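Local coordinates for VC0179-like protein (Escherichia coli, PDB 4XJ6) that probably joins GTP and ATP into cyclic GMP-AMP, as a magnesium-dependent bacterial relative of cyclic GMP-AMP synthase, at residues Asp43-Ala48 with Leu153-Thr158; Glu127-Asp132 with His189-Met194; Gly133-Met138 with Tyr195-Glu200; Phe172-Thr177 with Ala244-Val249. One frame throughout, in Å; residues are numbered along the deposited sequence.

Contact 1 of 4, residues Asp43-Ala48 with Leu153-Thr158; sequences DVFQEA and LLLVDT
Leu155 reaches from helix 149-166 onto helix 24-57 and meets three residues there, a helix-helix packing contact joining helix 149-166 of the nucleotidyltransferase region to the long helix 24-57. Its two methyl branches divide the work. CD1 sits almost exactly over the centre of the Phe45 ring, a CH-pi contact with the carbon 3.8 Å from the ring centroid and only 7° off the normal. CD2 turns the other way, into the angle between Val44 CG1 and Ala48 CB, and lies 3.9 Å from Ala48 CB. The Leu155 CB also touches the rim of the aromatic ring, at Phe45 CE1. One turn further along, Thr158 offers its methyl group: Thr158 CG2 packs 3.7 Å from Val44 CG1. That same Val44 methyl, anti to its backbone N (chi1 168°), also comes down on the carbonyl oxygen Leu155 O, touching two residues one turn apart on the partner helix.

The short axes pass 9.5 Å apart at 126°, and five residues make the contact. Phe100 of helix 94-102 closes over Phe45, Ala48 and Leu155, while Met194 of the sheet reaches Phe45, and the whole junction is buried. The Thr158 rotamer that points CG2 at Val44 is consistent with a hydroxyl bond back along its own helix: Thr158 OG1 donates to Leu154 O at 2.7 Å, on the opposite face of that carbonyl from Thr158 N.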
# COMPACT_ATOMS: atom_id res chain seq x y z
N ASP A 43 -2.85 -11.51 19.39
CA ASP A 43 -2.52 -11.55 20.80
C ASP A 43 -2.99 -10.30 21.53
O ASP A 43 -3.65 -10.38 22.57
CB ASP A 43 -1.01 -11.73 20.99
CG ASP A 43 -0.54 -13.13 20.64
OD1 ASP A 43 -1.38 -14.05 20.62
OD2 ASP A 43 0.67 -13.30 20.40
N VAL A 44 -2.64 -9.14 20.98
CA VAL A 44 -3.00 -7.85 21.58
C VAL A 44 -4.51 -7.72 21.74
O VAL A 44 -5.00 -7.33 22.80
CB VAL A 44 -2.47 -6.68 20.73
CG1 VAL A 44 -3.09 -5.36 21.18
CG2 VAL A 44 -0.94 -6.61 20.80
N PHE A 45 -5.24 -8.04 20.67
CA PHE A 45 -6.69 -8.00 20.70
C PHE A 45 -7.26 -8.97 21.73
O PHE A 45 -8.21 -8.65 22.44
CB PHE A 45 -7.27 -8.30 19.31
CG PHE A 45 -7.56 -7.07 18.50
CD1 PHE A 45 -6.54 -6.34 17.92
CD2 PHE A 45 -8.87 -6.65 18.31
CE1 PHE A 45 -6.82 -5.21 17.17
CE2 PHE A 45 -9.15 -5.53 17.55
CZ PHE A 45 -8.12 -4.80 16.99
N GLN A 46 -6.66 -10.16 21.81
CA GLN A 46 -7.08 -11.16 22.79
C GLN A 46 -6.84 -10.67 24.21
O GLN A 46 -7.71 -10.80 25.08
CB GLN A 46 -6.35 -12.49 22.56
CG GLN A 46 -6.59 -13.51 23.67
CD GLN A 46 -5.90 -14.84 23.41
OE1 GLN A 46 -6.32 -15.62 22.56
NE2 GLN A 46 -4.82 -15.09 24.15
N GLU A 47 -5.65 -10.12 24.45
CA GLU A 47 -5.29 -9.58 25.75
C GLU A 47 -6.24 -8.45 26.15
O GLU A 47 -6.66 -8.36 27.31
CB GLU A 47 -3.85 -9.08 25.75
CG GLU A 47 -2.80 -10.18 25.64
CD GLU A 47 -1.39 -9.64 25.53
OE1 GLU A 47 -1.22 -8.54 24.98
OE2 GLU A 47 -0.46 -10.33 25.99
N ALA A 48 -6.56 -7.60 25.19
CA ALA A 48 -7.48 -6.49 25.43
C ALA A 48 -8.89 -6.99 25.69
O ALA A 48 -9.59 -6.47 26.56
CB ALA A 48 -7.46 -5.53 24.24
N LEU A 153 -7.20 1.78 17.07
CA LEU A 153 -5.94 2.33 16.60
C LEU A 153 -4.83 2.12 17.62
O LEU A 153 -3.68 1.85 17.26
CB LEU A 153 -6.09 3.82 16.28
CG LEU A 153 -6.83 4.16 14.99
CD1 LEU A 153 -7.05 5.66 14.88
CD2 LEU A 153 -6.07 3.62 13.78
N LEU A 154 -5.17 2.24 18.90
CA LEU A 154 -4.21 2.02 19.98
C LEU A 154 -3.82 0.55 20.10
O LEU A 154 -2.73 0.23 20.57
CB LEU A 154 -4.77 2.52 21.31
CG LEU A 154 -4.70 4.03 21.54
CD1 LEU A 154 -5.27 4.39 22.91
CD2 LEU A 154 -3.27 4.53 21.40
N LEU A 155 -4.72 -0.34 19.67
CA LEU A 155 -4.43 -1.77 19.68
C LEU A 155 -3.49 -2.14 18.54
O LEU A 155 -2.66 -3.04 18.68
CB LEU A 155 -5.72 -2.58 19.57
CG LEU A 155 -6.68 -2.47 20.76
CD1 LEU A 155 -7.83 -3.45 20.61
CD2 LEU A 155 -5.95 -2.70 22.07
N VAL A 156 -3.62 -1.44 17.42
CA VAL A 156 -2.70 -1.62 16.31
C VAL A 156 -1.33 -1.09 16.69
O VAL A 156 -0.31 -1.74 16.45
CB VAL A 156 -3.20 -0.91 15.04
CG1 VAL A 156 -2.11 -0.88 13.98
CG2 VAL A 156 -4.45 -1.59 14.50
N ASP A 157 -1.32 0.09 17.30
CA ASP A 157 -0.08 0.70 17.77
C ASP A 157 0.61 -0.19 18.79
O ASP A 157 1.83 -0.36 18.75
CB ASP A 157 -0.36 2.08 18.39
CG ASP A 157 -0.71 3.12 17.35
OD1 ASP A 157 -0.63 2.81 16.15
OD2 ASP A 157 -1.04 4.26 17.75
N THR A 158 -0.17 -0.78 19.69
CA THR A 158 0.34 -1.71 20.68
C THR A 158 1.09 -2.87 20.02
O THR A 158 2.19 -3.23 20.44
CB THR A 158 -0.78 -2.28 21.56
OG1 THR A 158 -1.37 -1.22 22.33
CG2 THR A 158 -0.25 -3.33 22.51

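Contact 2 of 4, residues Glu127-Asp132 with His189-Met194; sequences EMDIDD and HIDVPM. With MG (magnesium ion), chain C; MG (magnesium ion), chain B; GH3 (3'-deoxy-guanosine-5'-triphosphate), chain D; GH3 (3'-deoxy-guanosine-5'-triphosphate), chain E.
His189 CG sits between the backbone N and carbonyl carbon (chi1 64°), which lays the ring along the sheet toward Glu127 and Asp129, while Asp129 swings CG anti to its own N (chi1 -179°) to meet it. The strands run parallel, and their acidic face is the two-metal site of the nucleotidyltransferase fold, with Asp129 and Asp131 forming its DxD pair and Asp191 the third carboxylate. One magnesium takes both oxygens of Asp129, Asp131 OD1, Asp191 OD2 and a water. The other is held by Asp129 OD2, Asp131 OD2, a second water and one oxygen from each phosphate of a 3'-deoxy-GTP. Asp131 OD1 also accepts from O2' of the second nucleotide at 3.0 Å.

The histidine is second shell. His189 NE2 makes a weak, bent bond to Asp129 OD1 at 2.6 Å, and Met128 O lies over one ring face. Arg180 forms a salt bridge with Asp191 OD1, while OD2 binds magnesium. On the reverse face Ile130 CD1 lies 4.1 Å from Ile190 CG1. The imidazole is also held from behind: Glu127 OE1, accepting through its anti lone pair, lies 2.6 Å from His189 ND1 and only 2° out of the ring plane.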
# COMPACT_ATOMS: atom_id res chain seq x y z
N GLU A 127 11.86 0.29 0.36
CA GLU A 127 11.47 -0.98 0.97
C GLU A 127 10.28 -1.61 0.26
O GLU A 127 9.44 -0.90 -0.31
CB GLU A 127 11.11 -0.77 2.45
CG GLU A 127 12.23 -0.15 3.29
CD GLU A 127 11.75 0.31 4.65
OE1 GLU A 127 10.53 0.50 4.82
OE2 GLU A 127 12.59 0.47 5.56
N MET A 128 10.20 -2.93 0.28
CA MET A 128 9.01 -3.62 -0.22
C MET A 128 7.82 -3.29 0.67
O MET A 128 7.96 -3.14 1.88
CB MET A 128 9.23 -5.14 -0.27
CG MET A 128 10.08 -5.60 -1.44
SD MET A 128 10.58 -7.33 -1.33
CE MET A 128 11.50 -7.34 0.21
N ASP A 129 6.64 -3.17 0.07
CA ASP A 129 5.48 -2.68 0.79
C ASP A 129 4.36 -3.71 0.88
O ASP A 129 3.83 -4.16 -0.14
CB ASP A 129 4.96 -1.40 0.13
CG ASP A 129 3.75 -0.82 0.84
OD1 ASP A 129 3.94 -0.14 1.88
OD2 ASP A 129 2.62 -1.03 0.36
N ILE A 130 4.01 -4.08 2.11
CA ILE A 130 2.89 -4.98 2.36
C ILE A 130 1.76 -4.23 3.06
O ILE A 130 1.92 -3.74 4.18
CB ILE A 130 3.29 -6.19 3.22
CG1 ILE A 130 4.61 -6.79 2.73
CG2 ILE A 130 2.18 -7.23 3.23
CD1 ILE A 130 5.10 -7.94 3.57
N ASP A 131 0.61 -4.15 2.40
CA ASP A 131 -0.55 -3.49 2.99
C ASP A 131 -1.50 -4.52 3.57
O ASP A 131 -2.43 -4.97 2.90
CB ASP A 131 -1.27 -2.64 1.95
CG ASP A 131 -0.33 -1.70 1.21
OD1 ASP A 131 0.07 -0.68 1.80
OD2 ASP A 131 0.01 -2.00 0.05
N ASP A 132 -1.27 -4.91 4.82
CA ASP A 132 -2.11 -5.91 5.47
C ASP A 132 -3.05 -5.25 6.48
O ASP A 132 -2.63 -4.81 7.55
CB ASP A 132 -1.25 -6.96 6.17
CG ASP A 132 -2.02 -8.24 6.44
OD1 ASP A 132 -2.77 -8.68 5.55
OD2 ASP A 132 -1.87 -8.80 7.55
N HIS A 189 8.55 -2.94 4.87
CA HIS A 189 7.68 -2.37 5.89
C HIS A 189 6.25 -2.85 5.67
O HIS A 189 5.85 -3.15 4.54
CB HIS A 189 7.75 -0.84 5.90
CG HIS A 189 7.26 -0.19 4.64
ND1 HIS A 189 8.10 0.51 3.80
CD2 HIS A 189 6.03 -0.12 4.10
CE1 HIS A 189 7.40 0.98 2.78
NE2 HIS A 189 6.14 0.61 2.94
N ILE A 190 5.50 -2.96 6.75
CA ILE A 190 4.13 -3.46 6.68
C ILE A 190 3.16 -2.38 7.14
O ILE A 190 3.20 -1.93 8.28
CB ILE A 190 3.95 -4.71 7.55
CG1 ILE A 190 4.92 -5.81 7.11
CG2 ILE A 190 2.51 -5.20 7.47
CD1 ILE A 190 4.80 -7.09 7.89
N ASP A 191 2.28 -1.97 6.23
CA ASP A 191 1.24 -1.01 6.56
C ASP A 191 0.01 -1.71 7.12
O ASP A 191 -0.48 -2.69 6.55
CB ASP A 191 0.86 -0.17 5.34
CG ASP A 191 1.91 0.87 5.01
OD1 ASP A 191 2.72 1.20 5.90
OD2 ASP A 191 1.93 1.36 3.86
N VAL A 192 -0.49 -1.21 8.25
CA VAL A 192 -1.65 -1.82 8.90
C VAL A 192 -2.80 -0.82 9.02
O VAL A 192 -2.98 -0.19 10.06
CB VAL A 192 -1.29 -2.34 10.31
CG1 VAL A 192 -2.44 -3.18 10.86
CG2 VAL A 192 0.00 -3.15 10.26
N PRO A 193 -3.58 -0.67 7.94
CA PRO A 193 -4.80 0.12 8.06
C PRO A 193 -5.82 -0.62 8.93
O PRO A 193 -5.91 -1.85 8.85
CB PRO A 193 -5.28 0.24 6.61
CG PRO A 193 -4.70 -0.95 5.92
CD PRO A 193 -3.37 -1.18 6.58
N MET A 194 -6.55 0.11 9.76
CA MET A 194 -7.51 -0.50 10.67
C MET A 194 -8.94 -0.30 10.17
O MET A 194 -9.36 0.83 9.93
CB MET A 194 -7.36 0.07 12.08
CG MET A 194 -8.35 -0.50 13.09
SD MET A 194 -7.95 -2.19 13.56
CE MET A 194 -9.59 -2.83 13.89
MG MG C . 1.64 0.88 1.71
MG MG B . 1.41 -1.09 -1.22
PG GH3 D . 3.05 -0.35 -3.98
O1G GH3 D . 3.82 0.87 -4.42
O2G GH3 D . 2.80 -0.32 -2.49
O3G GH3 D . 3.84 -1.59 -4.31
O3B GH3 D . 1.65 -0.36 -4.78
PB GH3 D . 0.22 -0.47 -4.04
O1B GH3 D . -0.80 -1.01 -5.02
O2B GH3 D . 0.27 -1.38 -2.84
O3A GH3 D . -0.16 1.05 -3.65
PA GH3 D . -0.25 1.57 -2.13
O1A GH3 D . 0.06 3.05 -2.10
O2A GH3 D . 0.67 0.80 -1.22
O5' GH3 D . -1.77 1.33 -1.67
C5' GH3 D . -2.23 0.06 -1.28
C4' GH3 D . -3.75 0.04 -1.29
O4' GH3 D . -4.24 1.15 -0.57
C3' GH3 D . -4.35 0.14 -2.68
C2' GH3 D . -5.63 0.92 -2.46
O2' GH3 D . -6.71 0.03 -2.30
C1' GH3 D . -5.40 1.68 -1.16
N9 GH3 D . -5.15 3.09 -1.48
C8 GH3 D . -3.92 3.70 -1.46
N7 GH3 D . -4.07 5.00 -1.80
C5 GH3 D . -5.39 5.23 -2.04
C6 GH3 D . -6.09 6.37 -2.42
O6 GH3 D . -5.49 7.42 -2.60
N1 GH3 D . -7.45 6.30 -2.60
C2 GH3 D . -8.12 5.11 -2.40
N2 GH3 D . -9.44 5.06 -2.57
N3 GH3 D . -7.42 3.99 -2.02
C4 GH3 D . -6.07 4.04 -1.85
O3A GH3 E . 1.45 6.63 2.74
PA GH3 E . -0.12 6.90 2.97
O1A GH3 E . -0.72 7.41 1.68
O2A GH3 E . -0.37 7.87 4.11
O5' GH3 E . -0.73 5.45 3.30
C5' GH3 E . -0.03 4.28 2.91
C4' GH3 E . -0.92 3.07 3.13
O4' GH3 E . -2.17 3.49 3.62
C3' GH3 E . -1.20 2.27 1.87
C2' GH3 E . -2.61 1.74 2.10
O2' GH3 E . -2.57 0.44 2.62
C1' GH3 E . -3.22 2.67 3.14
N9 GH3 E . -4.17 3.57 2.47
C8 GH3 E . -3.84 4.82 2.00
N7 GH3 E . -4.94 5.38 1.46
C5 GH3 E . -5.97 4.51 1.59
C6 GH3 E . -7.30 4.61 1.21
O6 GH3 E . -7.71 5.62 0.64
N1 GH3 E . -8.16 3.56 1.47
C2 GH3 E . -7.69 2.43 2.10
N2 GH3 E . -8.53 1.43 2.35
N3 GH3 E . -6.36 2.35 2.48
C4 GH3 E . -5.51 3.37 2.23
O HOH W 1 2.05 -3.08 -1.63
O HOH W 2 1.98 2.74 0.82

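Contact 3 of 4, residues Gly133-Met138 with Tyr195-Glu200; sequences GTYMPM and YAIPKE. With GH3 (3'-deoxy-guanosine-5'-triphosphate), chain E.
Tyr135 and Tyr195 sit directly opposite each other on parallel strands whose short axes pass 4.7 Å apart at 37°, joined by four backbone hydrogen bonds from Tyr195 N to Thr134 O through Met138 N to Ile197 O. The two tyrosine side chains leave the same face of the sheet, point the same way and form an offset stack, with centroids 4.4 Å apart and planes 11° from parallel. The slip puts Tyr195 CD2 over the rim of the Tyr135 ring, and the hydroxyl Tyr135 OH in turn over the rim of the Tyr195 ring. Near the backbone the fit is close, Tyr135 CD2 lying 3.4 Å from Tyr195 CB.

Ile197 crosses Tyr135 at about a right angle. With CG1 between its backbone N and carbonyl carbon (chi1 52°), it brings CD1 against Tyr135 CB at 3.6 Å and leaves CG2 at the ring edge, in plane. Trp108 meets the Tyr135 ring edge to face. On the opposite face of the sheet, Met138 curls back so that its CE rests 3.7 Å from Ala196 CB.

The stack supports one side of a ring that contacts the guanine. Tyr195 OH accepts from the guanine N2 of the bound 3'-deoxy-GTP at 2.5 Å, with N2 in the ring plane, and also bonds Gln110. This is consistent with a role in base recognition in the nucleotidyltransferase pocket, built on two paired sheet strands.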
# COMPACT_ATOMS: atom_id res chain seq x y z
N GLY A 133 -4.33 -5.17 6.13
CA GLY A 133 -5.31 -4.51 6.97
C GLY A 133 -5.85 -5.38 8.08
O GLY A 133 -5.98 -6.59 7.93
N THR A 134 -6.17 -4.75 9.21
CA THR A 134 -6.82 -5.43 10.32
C THR A 134 -8.30 -5.05 10.35
O THR A 134 -8.65 -3.88 10.39
CB THR A 134 -6.17 -5.08 11.66
OG1 THR A 134 -4.78 -5.42 11.61
CG2 THR A 134 -6.84 -5.82 12.81
N TYR A 135 -9.17 -6.06 10.33
CA TYR A 135 -10.61 -5.84 10.27
C TYR A 135 -11.29 -6.32 11.55
O TYR A 135 -11.12 -7.46 11.97
CB TYR A 135 -11.21 -6.56 9.07
CG TYR A 135 -10.74 -6.05 7.72
CD1 TYR A 135 -9.47 -6.34 7.25
CD2 TYR A 135 -11.59 -5.31 6.91
CE1 TYR A 135 -9.04 -5.89 6.02
CE2 TYR A 135 -11.17 -4.85 5.68
CZ TYR A 135 -9.90 -5.15 5.23
OH TYR A 135 -9.48 -4.70 4.00
N MET A 136 -12.08 -5.44 12.16
CA MET A 136 -12.83 -5.82 13.36
C MET A 136 -14.33 -5.87 13.08
O MET A 136 -14.95 -4.85 12.82
CB MET A 136 -12.56 -4.84 14.50
CG MET A 136 -13.22 -5.22 15.81
SD MET A 136 -12.66 -6.82 16.43
CE MET A 136 -13.73 -7.03 17.85
N PRO A 137 -14.90 -7.08 13.13
CA PRO A 137 -16.35 -7.26 13.02
C PRO A 137 -17.09 -6.62 14.19
O PRO A 137 -16.74 -6.87 15.35
CB PRO A 137 -16.52 -8.79 13.02
CG PRO A 137 -15.19 -9.33 12.63
CD PRO A 137 -14.20 -8.37 13.21
N MET A 138 -18.10 -5.81 13.90
CA MET A 138 -18.83 -5.11 14.94
C MET A 138 -20.14 -4.58 14.41
O MET A 138 -20.39 -4.61 13.20
CB MET A 138 -18.00 -3.95 15.49
CG MET A 138 -17.86 -2.80 14.51
SD MET A 138 -16.81 -1.46 15.11
CE MET A 138 -15.21 -2.28 15.16
N TYR A 195 -9.67 -1.39 10.01
CA TYR A 195 -11.03 -1.32 9.48
C TYR A 195 -12.09 -1.79 10.46
O TYR A 195 -11.85 -2.68 11.27
CB TYR A 195 -11.14 -2.15 8.20
CG TYR A 195 -10.26 -1.69 7.07
CD1 TYR A 195 -10.72 -0.74 6.16
CD2 TYR A 195 -8.99 -2.20 6.90
CE1 TYR A 195 -9.92 -0.32 5.12
CE2 TYR A 195 -8.18 -1.79 5.86
CZ TYR A 195 -8.65 -0.84 4.97
OH TYR A 195 -7.86 -0.42 3.93
N ALA A 196 -13.27 -1.19 10.35
CA ALA A 196 -14.46 -1.68 11.02
C ALA A 196 -15.45 -2.17 9.97
O ALA A 196 -15.70 -1.49 8.97
CB ALA A 196 -15.08 -0.60 11.88
N ILE A 197 -15.99 -3.36 10.19
CA ILE A 197 -16.92 -3.98 9.24
C ILE A 197 -18.10 -4.62 9.98
O ILE A 197 -17.96 -5.00 11.15
CB ILE A 197 -16.21 -5.05 8.38
CG1 ILE A 197 -15.47 -6.05 9.26
CG2 ILE A 197 -15.25 -4.39 7.40
CD1 ILE A 197 -14.76 -7.15 8.49
N PRO A 198 -19.27 -4.71 9.32
CA PRO A 198 -20.46 -5.32 9.92
C PRO A 198 -20.21 -6.75 10.36
O PRO A 198 -19.42 -7.46 9.75
CB PRO A 198 -21.48 -5.28 8.79
CG PRO A 198 -21.07 -4.13 7.97
CD PRO A 198 -19.57 -4.12 8.00
N LYS A 199 -20.91 -7.17 11.41
CA LYS A 199 -20.71 -8.49 12.01
C LYS A 199 -21.71 -9.52 11.50
O LYS A 199 -21.63 -10.70 11.86
CB LYS A 199 -20.82 -8.38 13.53
CG LYS A 199 -22.21 -7.99 14.01
CD LYS A 199 -22.20 -7.62 15.49
CE LYS A 199 -23.60 -7.58 16.06
NZ LYS A 199 -24.45 -6.56 15.38
N GLU A 200 -22.63 -9.08 10.65
CA GLU A 200 -23.71 -9.93 10.16
C GLU A 200 -23.20 -11.08 9.29
O GLU A 200 -22.01 -11.18 9.00
CB GLU A 200 -24.72 -9.09 9.37
CG GLU A 200 -24.75 -7.61 9.75
CD GLU A 200 -25.31 -7.35 11.14
OE1 GLU A 200 -25.84 -8.29 11.77
OE2 GLU A 200 -25.23 -6.19 11.60
O3A GH3 E . 1.45 6.63 2.74
PA GH3 E . -0.12 6.90 2.97
O1A GH3 E . -0.72 7.41 1.68
O2A GH3 E . -0.37 7.87 4.11
O5' GH3 E . -0.73 5.45 3.30
C5' GH3 E . -0.03 4.28 2.91
C4' GH3 E . -0.92 3.07 3.13
O4' GH3 E . -2.17 3.49 3.62
C3' GH3 E . -1.20 2.27 1.87
C2' GH3 E . -2.61 1.74 2.10
O2' GH3 E . -2.57 0.44 2.62
C1' GH3 E . -3.22 2.67 3.14
N9 GH3 E . -4.17 3.57 2.47
C8 GH3 E . -3.84 4.82 2.00
N7 GH3 E . -4.94 5.38 1.46
C5 GH3 E . -5.97 4.51 1.59
C6 GH3 E . -7.30 4.61 1.21
O6 GH3 E . -7.71 5.62 0.64
N1 GH3 E . -8.16 3.56 1.47
C2 GH3 E . -7.69 2.43 2.10
N2 GH3 E . -8.53 1.43 2.35
N3 GH3 E . -6.36 2.35 2.48
C4 GH3 E . -5.51 3.37 2.23

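Contact 4 of 4, residues Phe172-Thr177 with Ala244-Val249; sequences FEEKNT and ALREGV. With GH3 (3'-deoxy-guanosine-5'-triphosphate), chain E.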
# COMPACT_ATOMS: atom_id res chain seq x y z
N PHE A 172 8.68 1.47 14.40
CA PHE A 172 7.30 1.89 14.22
C PHE A 172 7.21 3.29 13.61
O PHE A 172 7.97 4.19 13.99
CB PHE A 172 6.55 1.84 15.55
CG PHE A 172 5.17 2.44 15.49
CD1 PHE A 172 4.13 1.75 14.89
CD2 PHE A 172 4.91 3.68 16.05
CE1 PHE A 172 2.87 2.29 14.83
CE2 PHE A 172 3.64 4.23 15.99
CZ PHE A 172 2.62 3.53 15.38
N GLU A 173 6.29 3.47 12.67
CA GLU A 173 6.04 4.78 12.07
C GLU A 173 4.54 5.00 11.91
O GLU A 173 3.82 4.12 11.42
CB GLU A 173 6.73 4.91 10.71
CG GLU A 173 6.54 6.27 10.06
CD GLU A 173 7.08 6.33 8.64
OE1 GLU A 173 7.58 5.30 8.14
OE2 GLU A 173 7.01 7.41 8.02
N GLU A 174 4.05 6.16 12.33
CA GLU A 174 2.64 6.48 12.19
C GLU A 174 2.38 7.23 10.90
O GLU A 174 2.98 8.28 10.64
CB GLU A 174 2.14 7.31 13.38
CG GLU A 174 0.64 7.60 13.33
CD GLU A 174 0.11 8.13 14.63
OE1 GLU A 174 0.88 8.78 15.38
OE2 GLU A 174 -1.08 7.90 14.93
N LYS A 175 1.48 6.69 10.08
CA LYS A 175 1.06 7.35 8.85
C LYS A 175 -0.32 7.94 9.07
O LYS A 175 -0.89 7.82 10.15
CB LYS A 175 1.07 6.37 7.68
CG LYS A 175 2.37 5.58 7.54
CD LYS A 175 3.51 6.46 7.05
CE LYS A 175 3.27 6.93 5.62
NZ LYS A 175 4.45 7.65 5.06
N ASN A 176 -0.87 8.57 8.04
CA ASN A 176 -2.19 9.18 8.14
C ASN A 176 -3.32 8.16 8.15
O ASN A 176 -4.35 8.36 8.79
CB ASN A 176 -2.41 10.18 7.00
CG ASN A 176 -1.40 11.31 7.01
OD1 ASN A 176 -0.80 11.62 8.05
ND2 ASN A 176 -1.20 11.94 5.86
N THR A 177 -3.12 7.05 7.44
CA THR A 177 -4.18 6.07 7.26
C THR A 177 -3.83 4.71 7.84
O THR A 177 -4.62 3.77 7.71
CB THR A 177 -4.52 5.89 5.77
OG1 THR A 177 -3.40 5.32 5.09
CG2 THR A 177 -4.88 7.23 5.13
N ALA A 244 -10.30 3.53 9.82
CA ALA A 244 -10.02 4.40 10.95
C ALA A 244 -8.86 5.34 10.62
O ALA A 244 -7.77 4.90 10.28
CB ALA A 244 -9.70 3.58 12.19
N LEU A 245 -9.12 6.64 10.73
CA LEU A 245 -8.13 7.66 10.37
C LEU A 245 -7.32 8.12 11.58
O LEU A 245 -7.83 8.18 12.70
CB LEU A 245 -8.82 8.85 9.70
CG LEU A 245 -9.63 8.51 8.45
CD1 LEU A 245 -10.35 9.74 7.93
CD2 LEU A 245 -8.73 7.93 7.38
N ARG A 246 -6.06 8.44 11.34
CA ARG A 246 -5.13 8.75 12.42
C ARG A 246 -4.80 10.24 12.51
O ARG A 246 -4.39 10.73 13.56
CB ARG A 246 -3.84 7.94 12.25
CG ARG A 246 -4.04 6.45 12.44
CD ARG A 246 -2.79 5.68 12.04
NE ARG A 246 -2.88 4.26 12.39
CZ ARG A 246 -2.40 3.74 13.51
NH1 ARG A 246 -1.78 4.52 14.39
NH2 ARG A 246 -2.53 2.44 13.75
N GLU A 247 -4.98 10.95 11.40
CA GLU A 247 -4.71 12.39 11.36
C GLU A 247 -5.91 13.16 10.82
O GLU A 247 -6.72 12.62 10.07
CB GLU A 247 -3.47 12.67 10.52
CG GLU A 247 -2.20 12.02 11.04
CD GLU A 247 -1.80 12.54 12.41
OE1 GLU A 247 -2.01 13.75 12.67
OE2 GLU A 247 -1.28 11.75 13.23
N GLY A 248 -6.02 14.43 11.19
CA GLY A 248 -7.13 15.25 10.74
C GLY A 248 -8.25 15.32 11.75
O GLY A 248 -8.04 15.08 12.94
N VAL A 249 -9.45 15.64 11.28
CA VAL A 249 -10.60 15.81 12.16
C VAL A 249 -11.68 14.77 11.91
O VAL A 249 -12.65 14.67 12.67
CB VAL A 249 -11.21 17.22 12.01
CG1 VAL A 249 -10.26 18.26 12.56
CG2 VAL A 249 -11.52 17.50 10.55
O3A GH3 E . 1.45 6.63 2.74
PA GH3 E . -0.12 6.90 2.97
O1A GH3 E . -0.72 7.41 1.68
O2A GH3 E . -0.37 7.87 4.11
O5' GH3 E . -0.73 5.45 3.30
C5' GH3 E . -0.03 4.28 2.91
C4' GH3 E . -0.92 3.07 3.13
O4' GH3 E . -2.17 3.49 3.62
C3' GH3 E . -1.20 2.27 1.87
C2' GH3 E . -2.61 1.74 2.10
O2' GH3 E . -2.57 0.44 2.62
C1' GH3 E . -3.22 2.67 3.14
N9 GH3 E . -4.17 3.57 2.47
C8 GH3 E . -3.84 4.82 2.00
N7 GH3 E . -4.94 5.38 1.46
C5 GH3 E . -5.97 4.51 1.59
C6 GH3 E . -7.30 4.61 1.21
O6 GH3 E . -7.71 5.62 0.64
N1 GH3 E . -8.16 3.56 1.47
C2 GH3 E . -7.69 2.43 2.10
N2 GH3 E . -8.53 1.43 2.35
N3 GH3 E . -6.36 2.35 2.48
C4 GH3 E . -5.51 3.37 2.23
O HOH W 3 -6.06 2.95 9.79
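Glu174 and Arg246 make the charged part of this contact. Their salt bridge is weak: Arg246 NH1 stands 3.5 Å from Glu174 OE2, which lies at the edge of the guanidinium and in its plane, although the carboxylate itself is turned 80° against it. NH1 also forms a salt bridge with Asp157 of helix 149-166, its stronger partner. Glu247 adds a like charge nearby, its OE2 4.2 Å from Glu174 OE2, which would probably disfavour a tighter approach of the two carboxylates.

The hydrogen bonds of the backbone are shorter. Arg246 N donates to Asn176 O at 3.1 Å, and one water gives a hydrogen bond to each of two carbonyls, 2.7 Å to Thr177 O and 2.6 Å to Ala244 O, bridging where the chains do not meet directly.

The aliphatic parts of Arg246 and Glu247 pack against oxygens of the other segment. The Arg246 chain, extended from CG to NE (chi2 171°), runs past the backbone of 172-177 and brings CD 3.4 Å from Lys175 O. Asn176 OD1 approaches Glu247 CG at 3.3 Å, the two side chains crossing at about a right angle.

On the nucleotide side, Thr177 OG1 lies 2.7 Å from the ribose O4' of 3'-deoxy-GTP, and Lys175 CE comes near its O3A. The arrangement thus joins the end of strand 170-174 and the loop after it to the loop after strand 242-244, along one wall of a nucleotide pocket.

Contacts 2 and 3 are successive lengths of one parallel pairing, strand 128-138 with strand 188-198, and both are buried. Their chemistry changes along it, from carboxylates and magnesium in contact 2 to stacked aromatics and aliphatic groups in contact 3. Contact 1, also buried, is apolar across its helices and lies behind the sheet: Val156 packs on Val192 and Met194 of contact 2, and Phe45 on Met136 of contact 3. Contact 4 is the surface one, polar and partly water-mediated, tied to contact 1 by Asp157 and Arg246 and to contact 2 by a probable backbone hydrogen bond between Ala244 and Met194. Contacts 2, 3 and 4 all touch the same 3'-deoxy-GTP, at its ribose, base or phosphate end.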